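Local coordinates for protein nitrilotriacetate monooxygenase (Burkholderia pseudomallei, PDB 3SDO) that probably acts as an FMN-dependent monooxygenase of the NtaA/SnaA/DszA family, which shares the barrel fold of the bacterial luciferase-like enzymes, at residues V160-G163 / L164-S167; G366-E369 / A370-G373; H311-S314 / V315-L318; N75-P79 / I80-S84. All coordinates share one frame; numbering follows the deposited sequence.

How the interactions relate
Interactions 1 and 4 are buried in the helical layer of the barrel, one at the C-terminal end of helix 150-165, the other at the start of helix 79-88; both pack on helix 106-119, and their nearest atoms are about 9 Å apart. Interaction 4 also faces the second subunit, which interaction 1 does not touch. Interaction 2, partly buried, is the turn leading into strand 372-373, while interaction 3 is a surface turn whose centre lies about 58 Å from that of interaction 1. Their chemistry follows their place: a valine over a tryptophan in interaction 1, backbone bonds with tight methyl packing in interaction 2, a histidine-tyrosine bond in interaction 3 and a carboxylate cap in interaction 4.

Interaction 1: residues V160-G163 / L164-S167; sequences VVQG and LWDS
The closing turns of helix 150-165, part of the helical layer round a TIM-type barrel, bring Val161 against Trp165 one turn further on. Val161 has CG1 anti to its backbone N (chi1 173°), which sends that methyl over the indole face: CG1 stands 3.3 Å from the centroid of the six-membered ring, 15° off the normal, a close CH-pi contact. The two side chains run alongside each other. Gln162 passes the same ring obliquely, its CG 4.0 Å from Trp165 CE3, and Val160 CG1 meets Leu164 CD1 at 4.0 Å, the two side chains pointing the same way.

Regular helical bonding reaches Trp165, whose N donates to Val161 O at 2.9 Å. After that the pattern tightens: Asp166 N bonds Gly163 O at 3.1 Å and only weakly reaches Gln162 O. Leu164 O then takes two donors from Ser167, its N and its OG, the hydroxyl at 2.6 Å. The Asp166 carboxylate is gripped by Arg208, Gln213 and Arg443, while Trp165 NE1 donates to Ala110 O. Leu164 and Trp165 thus lie against helix 106-119, and the indole also rests on Trp126 of strand 124-129 and Ile216 of strand 215-218.

Interaction 2: residues G366-E369 / A370-G373; sequences GTSE and AFIG
Two backbone hydrogen bonds in succession form the turn between Ser368 and Ile372: Phe371 N donates to Ser368 O at 3.0 Å, and Ile372 N to Glu369 O, also at 3.0 Å. Each spans three residues, and each donor sits above the plane of its carbonyl, the geometry of a short 3-10-like turn at Glu369 and Ala370. Farther out, Thr367 OG1 hydrogen-bonds Gly274 O, tying the start of the turn to strand 268-277, and Ile372 O takes a bond from Gln281 NE2.

Around this frame the side chains pack. Thr367 and Ile372 cross at about a right angle, with the methyl CG2 of Thr367 only 3.5 Å from Ile372 CD1, tighter than usual for two carbons. CG2 of Thr367 is anti to the backbone N, with OG1 on the other branch (chi1 -65°), an orientation that gives the methyl to Ile372 and the hydroxyl to Gly274. Ile372 CG1 also lies 3.5 Å from Ser368 O. Ser368 OG comes obliquely to the Phe371 ring, 3.7 Å from CD2, and that ring meets Trp385 edge-to-face.

Gly373 follows with backbone angles that call for glycine as the chain enters the barrel sheet. Main-chain bonds therefore set the shape of the turn, while the side chains meet across it mainly through apolar contact.

Interaction 3: residues H311-S314 / V315-L318; sequences HDFS and VYPL
The short hydrogen bond between His311 NE2 and Tyr316 OH, 2.6 Å long and with either as possible donor, is the striking feature of this surface turn, since it closes a loop of six residues through side chains alone. Inside that loop the chain makes an Asx turn at Asp312. The two rings meet rim to rim with their planes only 18° apart, although the side chains cross at about a right angle. His311 reaches its partner with CG anti to the backbone N (chi1 -172°).

In the Asx turn Ser314 N donates to Asp312 OD1 at 3.1 Å, coming from above the carboxylate plane. Ser314 OG also approaches Asp312 OD1, at 2.5 Å, so short that the exact distance is doubtful. The next bond is a backbone one: Tyr316 N donates to Phe313 O at 3.2 Å.

Phe313 is the buried residue of the turn: its ring meets Phe308 edge-to-face and touches Leu301 of helix 297-307 and Leu351 of helix 351-363, so the turn lies against both of these helices. His311 CD2 stands over the centre of the Phe313 face, 3.7 Å above the plane. CD1 of Phe313 packs against Tyr316 CE2 in an oblique meeting. The tyrosine ring is also covered on one face by its chain neighbour: Val315 CG2 lies 3.6 Å above the plane of the Tyr316 ring, over its centre.

Interaction 4: residues N75-P79 / I80-S84; sequences NRFEP and ISLLS
Phe77 lays its CB against Leu82, 3.9 Å from CD2, and the two side chains cross at about a right angle; the Phe77 ring then meets Leu82 CD1 obliquely. Glu78, next after Phe77 in the chain, is the N-cap of helix 79-88. Its CG is anti to the backbone N (chi1 178°) and the chain bends back at chi2 (-79°), so the carboxylate folds over the N-H groups of Ile80 and Ser81, the first that the helix has, Pro79 having none. Glu78 OE1 takes Ser81 N at 2.9 Å on its syn side, in a nearly straight bond of 169°; OE2 takes Ile80 N at 3.0 Å from above the carboxylate plane. The regular helix bonds begin at once, with Leu82 N on Glu78 O at 3.0 Å and Leu83 N on Pro79 O at 2.8 Å.

Ser81 OG lies within reach of both Glu78 O and OE1, and also bonds Ser115 OG of the second subunit. Glu78 OE2 accepts in addition from Gln112 NE2 of the second subunit, and the cap is therefore part of the dimer interface. Pro79, the first helical residue, packs on Ile59 and Asp61, the latter predicted to bind FMN. The Phe77-Leu82 pair, one residue before the N-cap and four after it, is a hydrophobic staple, here combined with a carboxylate N-cap at the start of a helix of the TIM-type barrel.

Interaction 1: residues V160-G163 / L164-S167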
ATOM      1  N   VAL A 160      12.075   7.658 -14.256  1.00 21.32           N
ATOM      2  CA  VAL A 160      11.769   6.267 -14.589  1.00 20.24           C
ATOM      3  C   VAL A 160      10.285   5.950 -14.339  1.00 19.57           C
ATOM      4  O   VAL A 160       9.606   5.404 -15.211  1.00 19.19           O
ATOM      5  CB  VAL A 160      12.670   5.281 -13.811  1.00 20.44           C
ATOM      6  CG1 VAL A 160      12.258   3.804 -14.073  1.00 18.40           C
ATOM      7  CG2 VAL A 160      14.141   5.478 -14.224  1.00 21.33           C
ATOM      8  N   VAL A 161       9.780   6.310 -13.163  1.00 18.93           N
ATOM      9  CA  VAL A 161       8.374   6.058 -12.852  1.00 18.26           C
ATOM     10  C   VAL A 161       7.454   6.687 -13.905  1.00 19.09           C
ATOM     11  O   VAL A 161       6.612   5.992 -14.488  1.00 19.09           O
ATOM     12  CB  VAL A 161       8.010   6.511 -11.443  1.00 17.87           C
ATOM     13  CG1 VAL A 161       6.471   6.398 -11.184  1.00 16.62           C
ATOM     14  CG2 VAL A 161       8.750   5.652 -10.457  1.00 16.46           C
ATOM     15  N   GLN A 162       7.651   7.972 -14.183  1.00 18.81           N
ATOM     16  CA  GLN A 162       6.829   8.668 -15.147  1.00 19.54           C
ATOM     17  C   GLN A 162       6.962   8.099 -16.569  1.00 20.12           C
ATOM     18  O   GLN A 162       5.972   7.999 -17.282  1.00 20.49           O
ATOM     19  CB  GLN A 162       7.113  10.180 -15.104  1.00 19.68           C
ATOM     20  CG  GLN A 162       6.552  10.836 -13.850  1.00 19.70           C
ATOM     21  CD  GLN A 162       6.783  12.328 -13.828  1.00 21.29           C
ATOM     22  OE1 GLN A 162       7.811  12.794 -14.293  1.00 19.33           O
ATOM     23  NE2 GLN A 162       5.832  13.080 -13.294  1.00 16.89           N
ATOM     24  N   GLY A 163       8.179   7.734 -16.982  1.00 21.03           N
ATOM     25  CA  GLY A 163       8.379   7.005 -18.220  1.00 20.84           C
ATOM     26  C   GLY A 163       7.586   5.708 -18.286  1.00 20.80           C
ATOM     27  O   GLY A 163       6.929   5.406 -19.294  1.00 20.60           O
ATOM     28  N   LEU A 164       7.632   4.931 -17.212  1.00 20.82           N
ATOM     29  CA  LEU A 164       6.849   3.673 -17.148  1.00 20.63           C
ATOM     30  C   LEU A 164       5.355   3.917 -17.240  1.00 20.54           C
ATOM     31  O   LEU A 164       4.617   3.133 -17.863  1.00 20.97           O
ATOM     32  CB  LEU A 164       7.160   2.892 -15.869  1.00 20.00           C
ATOM     33  CG  LEU A 164       8.551   2.276 -15.786  1.00 19.29           C
ATOM     34  CD1 LEU A 164       8.823   1.821 -14.360  1.00 19.05           C
ATOM     35  CD2 LEU A 164       8.707   1.101 -16.752  1.00 19.27           C
ATOM     36  N   TRP A 165       4.907   5.009 -16.635  1.00 20.59           N
ATOM     37  CA  TRP A 165       3.486   5.372 -16.681  1.00 20.45           C
ATOM     38  C   TRP A 165       3.011   5.735 -18.087  1.00 21.06           C
ATOM     39  O   TRP A 165       1.817   5.796 -18.318  1.00 21.91           O
ATOM     40  CB  TRP A 165       3.156   6.526 -15.721  1.00 19.81           C
ATOM     41  CG  TRP A 165       3.096   6.129 -14.273  1.00 19.71           C
ATOM     42  CD1 TRP A 165       2.834   4.870 -13.764  1.00 18.94           C
ATOM     43  CD2 TRP A 165       3.284   6.991 -13.131  1.00 18.63           C
ATOM     44  NE1 TRP A 165       2.862   4.912 -12.382  1.00 19.27           N
ATOM     45  CE2 TRP A 165       3.135   6.193 -11.973  1.00 17.71           C
ATOM     46  CE3 TRP A 165       3.579   8.348 -12.977  1.00 18.58           C
ATOM     47  CZ2 TRP A 165       3.257   6.718 -10.688  1.00 19.09           C
ATOM     48  CZ3 TRP A 165       3.705   8.875 -11.686  1.00 18.62           C
ATOM     49  CH2 TRP A 165       3.537   8.071 -10.565  1.00 18.78           C
ATOM     50  N   ASP A 166       3.924   6.002 -19.015  1.00 20.99           N
ATOM     51  CA  ASP A 166       3.519   6.245 -20.397  1.00 20.78           C
ATOM     52  C   ASP A 166       3.695   5.013 -21.297  1.00 21.37           C
ATOM     53  O   ASP A 166       3.670   5.139 -22.518  1.00 22.30           O
ATOM     54  CB  ASP A 166       4.249   7.485 -20.950  1.00 21.10           C
ATOM     55  CG  ASP A 166       3.675   8.803 -20.398  1.00 20.43           C
ATOM     56  OD1 ASP A 166       2.632   8.761 -19.698  1.00 21.83           O
ATOM     57  OD2 ASP A 166       4.240   9.893 -20.690  1.00 20.97           O
ATOM     58  N   SER A 167       3.805   3.825 -20.693  1.00 20.53           N
ATOM     59  CA  SER A 167       3.987   2.578 -21.450  1.00 20.75           C
ATOM     60  C   SER A 167       2.848   2.338 -22.428  1.00 21.03           C
ATOM     61  O   SER A 167       3.084   1.980 -23.593  1.00 20.43           O
ATOM     62  CB  SER A 167       4.085   1.372 -20.520  1.00 19.98           C
ATOM     63  OG  SER A 167       5.237   1.422 -19.709  1.00 20.11           O
TER

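Interaction 2: residues G366-E369 / A370-G373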
ATOM      1  N   GLY A 366       2.942  23.822  12.817  1.00 43.67           N
ATOM      2  CA  GLY A 366       2.037  24.571  11.922  1.00 42.36           C
ATOM      3  C   GLY A 366       0.950  25.371  12.645  1.00 41.88           C
ATOM      4  O   GLY A 366       0.035  25.941  12.002  1.00 40.77           O
ATOM      5  N   THR A 367       1.037  25.414  13.979  1.00 41.40           N
ATOM      6  CA  THR A 367       0.068  26.160  14.804  1.00 41.06           C
ATOM      7  C   THR A 367       0.760  27.426  15.317  1.00 40.64           C
ATOM      8  O   THR A 367       1.707  27.346  16.096  1.00 41.24           O
ATOM      9  CB  THR A 367      -0.520  25.286  15.981  1.00 41.67           C
ATOM     10  OG1 THR A 367      -1.291  24.188  15.447  1.00 39.95           O
ATOM     11  CG2 THR A 367      -1.424  26.112  16.876  1.00 42.64           C
ATOM     12  N   SER A 368       0.330  28.573  14.791  1.00 38.92           N
ATOM     13  CA  SER A 368       0.749  29.899  15.261  1.00 38.21           C
ATOM     14  C   SER A 368      -0.521  30.604  15.706  1.00 35.93           C
ATOM     15  O   SER A 368      -1.616  30.173  15.364  1.00 34.87           O
ATOM     16  CB  SER A 368       1.418  30.697  14.137  1.00 38.23           C
ATOM     17  OG  SER A 368       0.436  31.278  13.274  1.00 39.95           O
ATOM     18  N   GLU A 369      -0.378  31.692  16.447  1.00 34.69           N
ATOM     19  CA  GLU A 369      -1.529  32.292  17.111  1.00 33.68           C
ATOM     20  C   GLU A 369      -2.484  32.957  16.128  1.00 31.36           C
ATOM     21  O   GLU A 369      -3.674  33.061  16.418  1.00 30.54           O
ATOM     22  CB  GLU A 369      -1.111  33.237  18.250  1.00 34.90           C
ATOM     23  CG  GLU A 369      -0.718  34.669  17.860  1.00 35.88           C
ATOM     24  CD  GLU A 369      -0.710  35.598  19.073  1.00 39.77           C
ATOM     25  OE1 GLU A 369      -0.569  35.077  20.210  1.00 41.27           O
ATOM     26  OE2 GLU A 369      -0.852  36.831  18.898  1.00 38.28           O
ATOM     27  N   ALA A 370      -1.973  33.341  14.953  1.00 29.29           N
ATOM     28  CA  ALA A 370      -2.827  33.887  13.874  1.00 28.00           C
ATOM     29  C   ALA A 370      -3.856  32.860  13.376  1.00 26.17           C
ATOM     30  O   ALA A 370      -4.917  33.262  12.894  1.00 26.16           O
ATOM     31  CB  ALA A 370      -1.979  34.435  12.697  1.00 27.15           C
ATOM     32  N   PHE A 371      -3.560  31.558  13.518  1.00 24.46           N
ATOM     33  CA  PHE A 371      -4.520  30.505  13.152  1.00 23.17           C
ATOM     34  C   PHE A 371      -5.267  29.907  14.375  1.00 23.00           C
ATOM     35  O   PHE A 371      -5.832  28.813  14.285  1.00 21.66           O
ATOM     36  CB  PHE A 371      -3.841  29.388  12.347  1.00 23.16           C
ATOM     37  CG  PHE A 371      -3.361  29.817  11.000  1.00 22.19           C
ATOM     38  CD1 PHE A 371      -4.252  30.014   9.965  1.00 21.78           C
ATOM     39  CD2 PHE A 371      -2.019  30.019  10.757  1.00 21.99           C
ATOM     40  CE1 PHE A 371      -3.813  30.430   8.709  1.00 19.75           C
ATOM     41  CE2 PHE A 371      -1.583  30.434   9.501  1.00 21.30           C
ATOM     42  CZ  PHE A 371      -2.496  30.620   8.477  1.00 18.52           C
ATOM     43  N   ILE A 372      -5.281  30.645  15.489  1.00 22.59           N
ATOM     44  CA  ILE A 372      -6.032  30.272  16.690  1.00 23.21           C
ATOM     45  C   ILE A 372      -7.009  31.397  17.044  1.00 23.67           C
ATOM     46  O   ILE A 372      -6.597  32.513  17.398  1.00 23.32           O
ATOM     47  CB  ILE A 372      -5.071  29.994  17.892  1.00 23.96           C
ATOM     48  CG1 ILE A 372      -4.089  28.863  17.541  1.00 24.16           C
ATOM     49  CG2 ILE A 372      -5.828  29.607  19.137  1.00 23.06           C
ATOM     50  CD1 ILE A 372      -2.915  28.732  18.574  1.00 26.61           C
ATOM     51  N   GLY A 373      -8.304  31.120  16.930  1.00 23.35           N
ATOM     52  CA  GLY A 373      -9.325  32.148  17.213  1.00 23.42           C
ATOM     53  C   GLY A 373     -10.674  31.789  16.624  1.00 22.98           C
ATOM     54  O   GLY A 373     -10.981  30.616  16.452  1.00 22.09           O
TER

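Interaction 3: residues H311-S314 / V315-L318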
ATOM      1  N   HIS A 311      20.222  17.958  32.403  1.00 24.46           N
ATOM      2  CA  HIS A 311      19.905  18.556  33.685  1.00 24.12           C
ATOM      3  C   HIS A 311      18.527  18.086  34.159  1.00 23.11           C
ATOM      4  O   HIS A 311      17.596  17.983  33.365  1.00 21.84           O
ATOM      5  CB  HIS A 311      19.951  20.082  33.587  1.00 23.62           C
ATOM      6  CG  HIS A 311      19.819  20.768  34.904  1.00 24.84           C
ATOM      7  ND1 HIS A 311      20.865  20.880  35.793  1.00 25.77           N
ATOM      8  CD2 HIS A 311      18.765  21.399  35.476  1.00 25.70           C
ATOM      9  CE1 HIS A 311      20.454  21.536  36.868  1.00 26.10           C
ATOM     10  NE2 HIS A 311      19.188  21.872  36.692  1.00 24.31           N
ATOM     11  N   ASP A 312      18.422  17.802  35.456  1.00 23.00           N
ATOM     12  CA  ASP A 312      17.194  17.288  36.045  1.00 23.19           C
ATOM     13  C   ASP A 312      16.343  18.450  36.545  1.00 22.11           C
ATOM     14  O   ASP A 312      16.493  18.925  37.679  1.00 22.26           O
ATOM     15  CB  ASP A 312      17.496  16.289  37.171  1.00 23.96           C
ATOM     16  CG  ASP A 312      16.251  15.858  37.917  1.00 23.91           C
ATOM     17  OD1 ASP A 312      15.149  15.968  37.333  1.00 22.08           O
ATOM     18  OD2 ASP A 312      16.377  15.450  39.102  1.00 23.68           O
ATOM     19  N   PHE A 313      15.450  18.904  35.671  1.00 21.34           N
ATOM     20  CA  PHE A 313      14.597  20.037  35.960  1.00 21.32           C
ATOM     21  C   PHE A 313      13.434  19.659  36.884  1.00 20.98           C
ATOM     22  O   PHE A 313      12.707  20.542  37.356  1.00 21.05           O
ATOM     23  CB  PHE A 313      14.046  20.625  34.657  1.00 21.31           C
ATOM     24  CG  PHE A 313      15.022  21.504  33.916  1.00 23.23           C
ATOM     25  CD1 PHE A 313      15.159  22.854  34.253  1.00 24.43           C
ATOM     26  CD2 PHE A 313      15.800  20.993  32.887  1.00 24.55           C
ATOM     27  CE1 PHE A 313      16.037  23.666  33.569  1.00 24.98           C
ATOM     28  CE2 PHE A 313      16.688  21.800  32.192  1.00 25.12           C
ATOM     29  CZ  PHE A 313      16.823  23.132  32.537  1.00 26.55           C
ATOM     30  N   SER A 314      13.248  18.359  37.129  1.00 20.90           N
ATOM     31  CA  SER A 314      12.164  17.875  38.006  1.00 20.61           C
ATOM     32  C   SER A 314      12.338  18.335  39.459  1.00 20.98           C
ATOM     33  O   SER A 314      11.369  18.344  40.226  1.00 22.36           O
ATOM     34  CB  SER A 314      12.057  16.333  37.937  1.00 21.23           C
ATOM     35  OG  SER A 314      13.082  15.682  38.699  1.00 20.57           O
ATOM     36  N   VAL A 315      13.553  18.716  39.852  1.00 20.51           N
ATOM     37  CA  VAL A 315      13.773  19.241  41.218  1.00 20.74           C
ATOM     38  C   VAL A 315      13.138  20.614  41.509  1.00 21.21           C
ATOM     39  O   VAL A 315      12.944  20.952  42.661  1.00 21.37           O
ATOM     40  CB  VAL A 315      15.277  19.295  41.603  1.00 21.36           C
ATOM     41  CG1 VAL A 315      15.885  17.890  41.538  1.00 21.10           C
ATOM     42  CG2 VAL A 315      16.075  20.316  40.737  1.00 21.12           C
ATOM     43  N   TYR A 316      12.803  21.388  40.478  1.00 21.73           N
ATOM     44  CA  TYR A 316      12.341  22.762  40.670  1.00 22.16           C
ATOM     45  C   TYR A 316      10.835  22.851  40.752  1.00 23.07           C
ATOM     46  O   TYR A 316      10.128  22.056  40.137  1.00 21.76           O
ATOM     47  CB  TYR A 316      12.832  23.663  39.538  1.00 21.63           C
ATOM     48  CG  TYR A 316      14.313  23.599  39.316  1.00 21.20           C
ATOM     49  CD1 TYR A 316      15.196  24.153  40.226  1.00 22.62           C
ATOM     50  CD2 TYR A 316      14.835  22.970  38.202  1.00 21.28           C
ATOM     51  CE1 TYR A 316      16.554  24.088  40.025  1.00 22.81           C
ATOM     52  CE2 TYR A 316      16.188  22.917  37.982  1.00 21.62           C
ATOM     53  CZ  TYR A 316      17.043  23.454  38.906  1.00 23.55           C
ATOM     54  OH  TYR A 316      18.391  23.366  38.691  1.00 22.61           O
ATOM     55  N   PRO A 317      10.319  23.844  41.499  1.00 25.07           N
ATOM     56  CA  PRO A 317       8.862  24.046  41.454  1.00 26.15           C
ATOM     57  C   PRO A 317       8.402  24.478  40.056  1.00 26.29           C
ATOM     58  O   PRO A 317       8.965  25.402  39.486  1.00 25.34           O
ATOM     59  CB  PRO A 317       8.625  25.154  42.472  1.00 27.39           C
ATOM     60  CG  PRO A 317       9.934  25.835  42.603  1.00 27.74           C
ATOM     61  CD  PRO A 317      10.977  24.798  42.405  1.00 25.97           C
ATOM     62  N   LEU A 318       7.387  23.802  39.522  1.00 27.05           N
ATOM     63  CA  LEU A 318       6.895  24.072  38.166  1.00 28.63           C
ATOM     64  C   LEU A 318       6.436  25.503  37.983  1.00 29.97           C
ATOM     65  O   LEU A 318       6.704  26.123  36.958  1.00 30.86           O
ATOM     66  CB  LEU A 318       5.759  23.106  37.791  1.00 29.63           C
ATOM     67  CG  LEU A 318       6.234  21.747  37.273  1.00 30.64           C
ATOM     68  CD1 LEU A 318       5.103  20.734  37.187  1.00 32.83           C
ATOM     69  CD2 LEU A 318       6.894  21.943  35.895  1.00 31.63           C
TER

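Interaction 4: residues N75-P79 / I80-S84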
ATOM      1  N   ASN A  75       3.728   2.861  15.231  1.00 19.68           N
ATOM      2  CA  ASN A  75       2.740   1.966  14.622  1.00 18.66           C
ATOM      3  C   ASN A  75       1.788   2.768  13.757  1.00 18.43           C
ATOM      4  O   ASN A  75       1.057   3.640  14.244  1.00 18.30           O
ATOM      5  CB  ASN A  75       1.957   1.191  15.703  1.00 19.52           C
ATOM      6  CG  ASN A  75       2.019  -0.317  15.520  1.00 18.47           C
ATOM      7  OD1 ASN A  75       1.048  -0.962  15.098  1.00 19.29           O
ATOM      8  ND2 ASN A  75       3.151  -0.893  15.867  1.00 16.81           N
ATOM      9  N   ARG A  76       1.821   2.469  12.467  1.00 18.59           N
ATOM     10  CA  ARG A  76       1.027   3.153  11.469  1.00 18.45           C
ATOM     11  C   ARG A  76       0.761   2.190  10.334  1.00 18.35           C
ATOM     12  O   ARG A  76       1.456   1.168  10.213  1.00 18.34           O
ATOM     13  CB  ARG A  76       1.774   4.391  10.933  1.00 18.39           C
ATOM     14  CG  ARG A  76       3.135   4.091  10.328  1.00 18.65           C
ATOM     15  CD  ARG A  76       4.105   5.305  10.295  1.00 20.57           C
ATOM     16  NE  ARG A  76       3.586   6.433   9.525  1.00 20.67           N
ATOM     17  CZ  ARG A  76       4.059   7.683   9.567  1.00 20.95           C
ATOM     18  NH1 ARG A  76       3.470   8.621   8.850  1.00 19.45           N
ATOM     19  NH2 ARG A  76       5.091   8.020  10.343  1.00 21.54           N
ATOM     20  N   PHE A  77      -0.223   2.536   9.492  1.00 17.79           N
ATOM     21  CA  PHE A  77      -0.510   1.773   8.292  1.00 17.87           C
ATOM     22  C   PHE A  77       0.548   2.074   7.244  1.00 17.76           C
ATOM     23  O   PHE A  77       1.270   3.083   7.326  1.00 18.68           O
ATOM     24  CB  PHE A  77      -1.924   2.077   7.750  1.00 17.33           C
ATOM     25  CG  PHE A  77      -3.041   1.461   8.567  1.00 18.26           C
ATOM     26  CD1 PHE A  77      -3.188   0.076   8.646  1.00 18.54           C
ATOM     27  CD2 PHE A  77      -3.936   2.253   9.249  1.00 18.38           C
ATOM     28  CE1 PHE A  77      -4.234  -0.493   9.407  1.00 19.43           C
ATOM     29  CE2 PHE A  77      -4.981   1.703   9.983  1.00 18.83           C
ATOM     30  CZ  PHE A  77      -5.128   0.321  10.071  1.00 18.34           C
ATOM     31  N   GLU A  78       0.662   1.184   6.267  1.00 17.69           N
ATOM     32  CA  GLU A  78       1.502   1.429   5.103  1.00 17.29           C
ATOM     33  C   GLU A  78       0.624   2.109   4.016  1.00 17.37           C
ATOM     34  O   GLU A  78      -0.561   1.765   3.877  1.00 17.14           O
ATOM     35  CB  GLU A  78       2.124   0.108   4.646  1.00 17.73           C
ATOM     36  CG  GLU A  78       2.985   0.204   3.414  1.00 18.28           C
ATOM     37  CD  GLU A  78       2.188   0.269   2.135  1.00 17.30           C
ATOM     38  OE1 GLU A  78       1.065  -0.292   2.073  1.00 17.60           O
ATOM     39  OE2 GLU A  78       2.713   0.873   1.181  1.00 17.78           O
ATOM     40  N   PRO A  79       1.177   3.104   3.266  1.00 17.27           N
ATOM     41  CA  PRO A  79       0.286   3.944   2.435  1.00 16.73           C
ATOM     42  C   PRO A  79      -0.427   3.306   1.240  1.00 16.68           C
ATOM     43  O   PRO A  79      -1.581   3.632   1.017  1.00 16.09           O
ATOM     44  CB  PRO A  79       1.200   5.071   1.952  1.00 16.79           C
ATOM     45  CG  PRO A  79       2.283   5.140   3.006  1.00 17.97           C
ATOM     46  CD  PRO A  79       2.523   3.682   3.338  1.00 17.39           C
ATOM     47  N   ILE A  80       0.221   2.435   0.464  1.00 17.24           N
ATOM     48  CA  ILE A  80      -0.455   1.857  -0.714  1.00 16.77           C
ATOM     49  C   ILE A  80      -1.656   1.027  -0.260  1.00 17.07           C
ATOM     50  O   ILE A  80      -2.751   1.171  -0.819  1.00 16.17           O
ATOM     51  CB  ILE A  80       0.478   1.008  -1.581  1.00 17.87           C
ATOM     52  CG1 ILE A  80       1.574   1.876  -2.188  1.00 17.14           C
ATOM     53  CG2 ILE A  80      -0.315   0.230  -2.681  1.00 16.45           C
ATOM     54  CD1 ILE A  80       1.063   2.879  -3.231  1.00 17.70           C
ATOM     55  N   SER A  81      -1.442   0.147   0.726  1.00 17.08           N
ATOM     56  CA  SER A  81      -2.525  -0.642   1.288  1.00 17.25           C
ATOM     57  C   SER A  81      -3.635   0.252   1.867  1.00 16.51           C
ATOM     58  O   SER A  81      -4.812   0.057   1.569  1.00 15.54           O
ATOM     59  CB  SER A  81      -2.040  -1.622   2.370  1.00 18.30           C
ATOM     60  OG  SER A  81      -1.279  -0.986   3.392  1.00 20.19           O
ATOM     61  N   LEU A  82      -3.266   1.223   2.696  1.00 15.88           N
ATOM     62  CA  LEU A  82      -4.282   2.075   3.331  1.00 16.10           C
ATOM     63  C   LEU A  82      -5.087   2.853   2.284  1.00 15.82           C
ATOM     64  O   LEU A  82      -6.322   2.897   2.337  1.00 16.61           O
ATOM     65  CB  LEU A  82      -3.635   3.030   4.361  1.00 15.31           C
ATOM     66  CG  LEU A  82      -4.571   4.050   5.046  1.00 15.98           C
ATOM     67  CD1 LEU A  82      -5.709   3.409   5.823  1.00 16.22           C
ATOM     68  CD2 LEU A  82      -3.756   4.986   5.957  1.00 13.20           C
ATOM     69  N   LEU A  83      -4.394   3.453   1.323  1.00 16.07           N
ATOM     70  CA  LEU A  83      -5.056   4.300   0.343  1.00 16.30           C
ATOM     71  C   LEU A  83      -5.957   3.490  -0.602  1.00 16.17           C
ATOM     72  O   LEU A  83      -7.024   3.965  -1.019  1.00 15.39           O
ATOM     73  CB  LEU A  83      -4.011   5.097  -0.438  1.00 16.58           C
ATOM     74  CG  LEU A  83      -3.387   6.246   0.373  1.00 18.43           C
ATOM     75  CD1 LEU A  83      -2.228   6.874  -0.423  1.00 18.74           C
ATOM     76  CD2 LEU A  83      -4.417   7.322   0.756  1.00 17.53           C
ATOM     77  N   SER A  84      -5.556   2.253  -0.879  1.00 15.63           N
ATOM     78  CA  SER A  84      -6.300   1.387  -1.781  1.00 15.53           C
ATOM     79  C   SER A  84      -7.619   0.951  -1.116  1.00 15.69           C
ATOM     80  O   SER A  84      -8.670   0.945  -1.743  1.00 15.27           O
ATOM     81  CB  SER A  84      -5.448   0.167  -2.157  1.00 15.59           C
ATOM     82  OG  SER A  84      -4.304   0.532  -2.924  1.00 14.99           O
TER